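Local coordinates for protein protoporphyrinogen oxidase (Exiguobacterium sibiricum, PDB 3LOV) that probably catalyses the FAD-dependent oxidation of coproporphyrinogen III to coproporphyrin III in heme biosynthesis, using molecular oxygen, at residues I148-Y153 against P189-N194. Residues are numbered along the deposited sequence; the frame is centred on the assembly and turned at random. Where two conformers were deposited one is given.
Sequences IPLGEY and PQFVAN
Tyr-153 reaches from the first turn of helix 150-158 to Phe-191 and Val-192 on helix 189-198, illustrating how one long aromatic can join two helices whose backbones stay well apart. Its CB points toward the other helix, and with CG anti to the backbone N (chi1 170°) the ring is carried toward Phe-191 and Val-192. Farther along, Tyr-153 CE2 lies 3.9 Å from Phe-191 CB and stands at the edge of the Phe-191 ring, near its plane. Val-192 CG2 covers one face in a CH-pi contact, 4.1 Å from the Tyr-153 ring centroid; it lies 3.9 Å from Tyr-153 CE1 and comes nearest at CZ, 3.7 Å away. At the tip, Tyr-153 OH lies 3.5 Å from Phe-191 O without bonding to it, and is hydrogen-bonded instead to Glu-195 OE1. With an alanine here, Val-192 CG2 is likely to lose the ring face it packs on, and Glu-195 its phenolic mate. Leu-150 adds a looser apolar touch, CD1 to Phe-191 CD2 at 4.4 Å. The contact is buried in a helical region away from the FAD, where helix 201-207 packs against both aromatics, through Leu-201 on Tyr-153 and Met-205 on Phe-191.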
ATOM      1  N   ILE A 148      -0.246 -15.881 -14.293  1.00 26.72           N
ATOM      2  CA  ILE A 148      -1.567 -15.532 -14.818  1.00 27.36           C
ATOM      3  C   ILE A 148      -2.224 -14.712 -13.727  1.00 25.50           C
ATOM      4  O   ILE A 148      -1.751 -14.735 -12.581  1.00 26.65           O
ATOM      5  CB  ILE A 148      -2.467 -16.755 -15.124  1.00 29.24           C
ATOM      6  CG1 ILE A 148      -2.516 -17.705 -13.911  1.00 28.66           C
ATOM      7  CG2 ILE A 148      -2.020 -17.448 -16.449  1.00 28.00           C
ATOM      8  CD1 ILE A 148      -3.561 -18.886 -14.042  1.00 26.09           C
ATOM      9  N   PRO A 149      -3.303 -13.980 -14.059  1.00 22.07           N
ATOM     10  CA  PRO A 149      -4.005 -13.224 -13.012  1.00 21.92           C
ATOM     11  C   PRO A 149      -4.588 -14.142 -11.925  1.00 23.40           C
ATOM     12  O   PRO A 149      -4.993 -15.274 -12.230  1.00 22.47           O
ATOM     13  CB  PRO A 149      -5.148 -12.530 -13.774  1.00 25.39           C
ATOM     14  CG  PRO A 149      -4.758 -12.578 -15.223  1.00 25.63           C
ATOM     15  CD  PRO A 149      -3.852 -13.742 -15.408  1.00 22.44           C
ATOM     16  N   LEU A 150      -4.677 -13.622 -10.701  1.00 23.78           N
ATOM     17  CA  LEU A 150      -5.119 -14.365  -9.523  1.00 27.60           C
ATOM     18  C   LEU A 150      -6.506 -14.960  -9.735  1.00 29.58           C
ATOM     19  O   LEU A 150      -6.788 -16.092  -9.311  1.00 24.59           O
ATOM     20  CB  LEU A 150      -5.093 -13.463  -8.277  1.00 28.41           C
ATOM     21  CG  LEU A 150      -5.176 -14.073  -6.863  1.00 37.24           C
ATOM     22  CD1 LEU A 150      -4.214 -15.245  -6.686  1.00 26.58           C
ATOM     23  CD2 LEU A 150      -4.931 -13.010  -5.805  1.00 33.16           C
ATOM     24  N   GLY A 151      -7.358 -14.159 -10.361  1.00 27.58           N
ATOM     25  CA  GLY A 151      -8.735 -14.511 -10.613  1.00 27.94           C
ATOM     26  C   GLY A 151      -8.856 -15.617 -11.643  1.00 26.04           C
ATOM     27  O   GLY A 151      -9.759 -16.448 -11.571  1.00 27.56           O
ATOM     28  N   GLU A 152      -7.978 -15.596 -12.627  1.00 22.15           N
ATOM     29  CA  GLU A 152      -7.898 -16.687 -13.565  1.00 24.36           C
ATOM     30  C   GLU A 152      -7.372 -17.959 -12.873  1.00 24.49           C
ATOM     31  O   GLU A 152      -7.821 -19.039 -13.185  1.00 25.26           O
ATOM     32  CB  GLU A 152      -6.988 -16.296 -14.711  1.00 23.18           C
ATOM     33  CG  GLU A 152      -7.008 -17.180 -15.909  1.00 33.02           C
ATOM     34  CD  GLU A 152      -6.218 -16.568 -17.091  1.00 32.07           C
ATOM     35  OE1 GLU A 152      -6.311 -15.350 -17.306  1.00 39.93           O
ATOM     36  OE2 GLU A 152      -5.521 -17.317 -17.802  1.00 42.13           O
ATOM     37  N   TYR A 153      -6.430 -17.823 -11.938  1.00 20.79           N
ATOM     38  CA  TYR A 153      -5.923 -18.967 -11.215  1.00 19.79           C
ATOM     39  C   TYR A 153      -6.960 -19.499 -10.275  1.00 21.04           C
ATOM     40  O   TYR A 153      -7.178 -20.700 -10.210  1.00 24.22           O
ATOM     41  CB  TYR A 153      -4.681 -18.576 -10.416  1.00 20.07           C
ATOM     42  CG  TYR A 153      -4.204 -19.607  -9.439  1.00 19.88           C
ATOM     43  CD1 TYR A 153      -3.700 -20.799  -9.861  1.00 16.81           C
ATOM     44  CD2 TYR A 153      -4.205 -19.347  -8.080  1.00 24.56           C
ATOM     45  CE1 TYR A 153      -3.215 -21.753  -8.953  1.00 17.71           C
ATOM     46  CE2 TYR A 153      -3.741 -20.262  -7.188  1.00 24.88           C
ATOM     47  CZ  TYR A 153      -3.250 -21.471  -7.627  1.00 26.46           C
ATOM     48  OH  TYR A 153      -2.793 -22.373  -6.704  1.00 27.33           O
ATOM     49  N   PRO A 189       2.516 -16.382  -4.320  1.00 30.07           N
ATOM     50  CA  PRO A 189       3.238 -17.514  -4.940  1.00 30.31           C
ATOM     51  C   PRO A 189       3.155 -18.799  -4.097  1.00 29.94           C
ATOM     52  O   PRO A 189       3.259 -19.908  -4.634  1.00 28.24           O
ATOM     53  CB  PRO A 189       4.696 -17.011  -5.026  1.00 30.99           C
ATOM     54  CG  PRO A 189       4.814 -15.978  -3.935  1.00 29.44           C
ATOM     55  CD  PRO A 189       3.445 -15.323  -3.854  1.00 31.50           C
ATOM     56  N   GLN A 190       2.929 -18.639  -2.800  1.00 31.70           N
ATOM     57  CA  GLN A 190       2.793 -19.772  -1.885  0.70 32.84           C
ATOM     58  C   GLN A 190       1.538 -20.613  -2.184  1.00 30.86           C
ATOM     59  O   GLN A 190       1.526 -21.824  -1.965  1.00 30.54           O
ATOM     60  CB  GLN A 190       2.834 -19.311  -0.414  0.70 34.28           C
ATOM     61  CG  GLN A 190       1.646 -18.443   0.080  0.70 35.47           C
ATOM     62  CD  GLN A 190       1.872 -16.964  -0.142  0.70 35.18           C
ATOM     63  OE1 GLN A 190       2.530 -16.582  -1.095  0.70 32.34           O
ATOM     64  NE2 GLN A 190       1.335 -16.130   0.739  0.70 29.76           N
ATOM     65  N   PHE A 191       0.484 -19.986  -2.709  1.00 29.21           N
ATOM     66  CA  PHE A 191      -0.681 -20.767  -3.166  1.00 30.00           C
ATOM     67  C   PHE A 191      -0.270 -21.851  -4.148  1.00 28.17           C
ATOM     68  O   PHE A 191      -0.682 -23.022  -4.021  1.00 25.70           O
ATOM     69  CB  PHE A 191      -1.757 -19.906  -3.849  1.00 31.41           C
ATOM     70  CG  PHE A 191      -2.480 -18.956  -2.921  1.00 35.58           C
ATOM     71  CD1 PHE A 191      -2.230 -18.944  -1.548  1.00 36.82           C
ATOM     72  CD2 PHE A 191      -3.432 -18.072  -3.438  1.00 42.72           C
ATOM     73  CE1 PHE A 191      -2.902 -18.044  -0.705  1.00 41.49           C
ATOM     74  CE2 PHE A 191      -4.109 -17.174  -2.608  1.00 37.08           C
ATOM     75  CZ  PHE A 191      -3.843 -17.154  -1.241  1.00 43.09           C
ATOM     76  N   VAL A 192       0.515 -21.448  -5.140  1.00 28.50           N
ATOM     77  CA  VAL A 192       0.880 -22.332  -6.248  1.00 26.54           C
ATOM     78  C   VAL A 192       1.926 -23.375  -5.779  1.00 26.20           C
ATOM     79  O   VAL A 192       1.849 -24.555  -6.155  1.00 25.37           O
ATOM     80  CB  VAL A 192       1.411 -21.518  -7.461  1.00 26.10           C
ATOM     81  CG1 VAL A 192       1.869 -22.447  -8.623  1.00 20.85           C
ATOM     82  CG2 VAL A 192       0.341 -20.514  -7.935  1.00 30.14           C
ATOM     83  N   ALA A 193       2.899 -22.906  -4.999  1.00 25.51           N
ATOM     84  CA  ALA A 193       3.957 -23.759  -4.419  1.00 28.76           C
ATOM     85  C   ALA A 193       3.305 -24.879  -3.586  1.00 25.34           C
ATOM     86  O   ALA A 193       3.546 -26.038  -3.791  1.00 24.26           O
ATOM     87  CB  ALA A 193       4.928 -22.883  -3.530  1.00 27.27           C
ATOM     88  N   ASN A 194       2.400 -24.497  -2.706  1.00 24.25           N
ATOM     89  CA  ASN A 194       1.722 -25.461  -1.864  1.00 23.03           C
ATOM     90  C   ASN A 194       0.798 -26.399  -2.606  1.00 23.20           C
ATOM     91  O   ASN A 194       0.761 -27.588  -2.281  1.00 24.45           O
ATOM     92  CB  ASN A 194       1.035 -24.750  -0.710  1.00 23.89           C
ATOM     93  CG  ASN A 194       2.047 -24.138   0.261  1.00 27.44           C
ATOM     94  OD1 ASN A 194       1.860 -23.045   0.749  1.00 41.80           O
ATOM     95  ND2 ASN A 194       3.102 -24.853   0.534  1.00 27.19           N
TER